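Local coordinates for Lmo0305 protein (Listeria monocytogenes, PDB 3PJ0) that belongs to the beta-eliminating lyase family, within the clan of PLP-dependent aminotransferase-like proteins, and carries covalently bound pyridoxal phosphate, at residues A[165-169]-A[170-174]. Numbering follows the deposited sequence.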
# COMPACT_ATOMS: atom_id res chain seq x y z
N GLU A 165 8.32 -10.87 -31.25
CA GLU A 165 7.98 -10.65 -32.67
C GLU A 165 6.62 -11.27 -33.03
O GLU A 165 5.83 -10.66 -33.72
CB GLU A 165 9.11 -11.17 -33.59
CG GLU A 165 10.41 -10.33 -33.43
CD GLU A 165 11.70 -11.00 -33.98
OE1 GLU A 165 11.81 -12.25 -33.99
OE2 GLU A 165 12.62 -10.26 -34.36
N TYR A 166 6.33 -12.46 -32.51
CA TYR A 166 5.06 -13.12 -32.81
C TYR A 166 3.91 -12.35 -32.19
O TYR A 166 2.88 -12.13 -32.84
CB TYR A 166 5.06 -14.55 -32.29
CG TYR A 166 3.75 -15.25 -32.48
CD1 TYR A 166 3.37 -15.78 -33.73
CD2 TYR A 166 2.87 -15.39 -31.42
CE1 TYR A 166 2.15 -16.42 -33.89
CE2 TYR A 166 1.66 -16.03 -31.56
CZ TYR A 166 1.31 -16.55 -32.79
OH TYR A 166 0.09 -17.17 -32.89
N CYS A 167 4.09 -11.94 -30.94
CA CYS A 167 3.05 -11.17 -30.27
C CYS A 167 2.80 -9.85 -31.02
O CYS A 167 1.65 -9.46 -31.22
CB CYS A 167 3.35 -11.00 -28.78
SG CYS A 167 3.20 -12.52 -27.82
N HIS A 168 3.86 -9.19 -31.48
CA HIS A 168 3.70 -7.98 -32.25
C HIS A 168 2.86 -8.21 -33.54
O HIS A 168 1.93 -7.46 -33.81
CB HIS A 168 5.06 -7.34 -32.54
CG HIS A 168 4.97 -6.02 -33.25
ND1 HIS A 168 4.68 -4.84 -32.59
CD2 HIS A 168 5.13 -5.69 -34.55
CE1 HIS A 168 4.67 -3.85 -33.46
NE2 HIS A 168 4.95 -4.34 -34.66
N GLU A 169 3.18 -9.28 -34.27
CA GLU A 169 2.46 -9.67 -35.48
C GLU A 169 0.97 -10.01 -35.24
O GLU A 169 0.13 -9.73 -36.09
CB GLU A 169 3.16 -10.90 -36.10
CG GLU A 169 4.58 -10.64 -36.66
CD GLU A 169 5.40 -11.94 -36.95
OE1 GLU A 169 4.95 -13.07 -36.61
OE2 GLU A 169 6.53 -11.83 -37.50
N GLN A 170 0.66 -10.62 -34.09
CA GLN A 170 -0.72 -11.03 -33.76
C GLN A 170 -1.52 -9.98 -32.96
O GLN A 170 -2.70 -10.21 -32.60
CB GLN A 170 -0.69 -12.33 -32.95
CG GLN A 170 -0.04 -13.52 -33.67
CD GLN A 170 -0.78 -13.94 -34.92
OE1 GLN A 170 -0.15 -14.28 -35.93
NE2 GLN A 170 -2.09 -13.92 -34.87
N GLY A 171 -0.90 -8.84 -32.67
CA GLY A 171 -1.57 -7.81 -31.88
C GLY A 171 -1.81 -8.20 -30.43
O GLY A 171 -2.81 -7.78 -29.82
N ILE A 172 -0.91 -9.01 -29.87
CA ILE A 172 -0.95 -9.45 -28.47
C ILE A 172 0.04 -8.58 -27.66
O ILE A 172 1.22 -8.52 -28.01
CB ILE A 172 -0.54 -10.94 -28.31
CG1 ILE A 172 -1.51 -11.87 -29.05
CG2 ILE A 172 -0.53 -11.31 -26.82
CD1 ILE A 172 -1.02 -13.26 -29.24
N SER A 173 -0.44 -7.92 -26.61
CA SER A 173 0.43 -7.11 -25.75
C SER A 173 1.32 -8.05 -24.94
O SER A 173 0.88 -9.15 -24.59
CB SER A 173 -0.38 -6.23 -24.79
OG SER A 173 -1.22 -5.31 -25.46
N LEU A 174 2.56 -7.65 -24.69
CA LEU A 174 3.51 -8.49 -23.97
C LEU A 174 3.91 -7.73 -22.72
O LEU A 174 4.36 -6.57 -22.82
CB LEU A 174 4.74 -8.82 -24.83
CG LEU A 174 5.60 -10.04 -24.40
CD1 LEU A 174 4.83 -11.35 -24.50
CD2 LEU A 174 6.93 -10.13 -25.22
O HOH W 1 2.69 -14.25 -36.94
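A Schellman motif closes helix 157-170: C167 O takes the N-H of I172 at 2.9 Å, reaching over G171, whose positive phi (68°) turns the chain out of the helix. Q170 N bonds back to Y166 O at 3.0 Å, and a weak bond runs from G171 N to H168 O. On the outer flank of this turn Q170 folds back over Y166. The tyrosine CG is anti to its own backbone N (chi1 176°), which slants the ring outward and toward the C-terminal end of the helix; there Q170, bent at chi2, sets CG 3.6 Å from the ring centroid in a CH-pi contact over one face, displaced toward the CZ rim. The amide lies 26° from the ring plane, and a single water joins its OE1 to E169 OE1, donating to both. Helix 128-132 also packs against Y166, through I128, I131 and K132.

The turn serves a beta-alpha-beta crossover in the mixed sheet of this PLP-dependent fold, leading from helix 157-170 straight into strand 173-178, parallel to 140-144. On its buried flank C167 bridges the two elements: its CB meets I172 CB at 3.9 Å, while SG has L174 CD1 at 3.9 Å and I172 CG2 at 4.0 Å. Both I172 and L174 pack on V141 of strand 140-144. K87 NZ, from helix 72-87, donates a hydrogen bond to the carbonyl oxygen of G171.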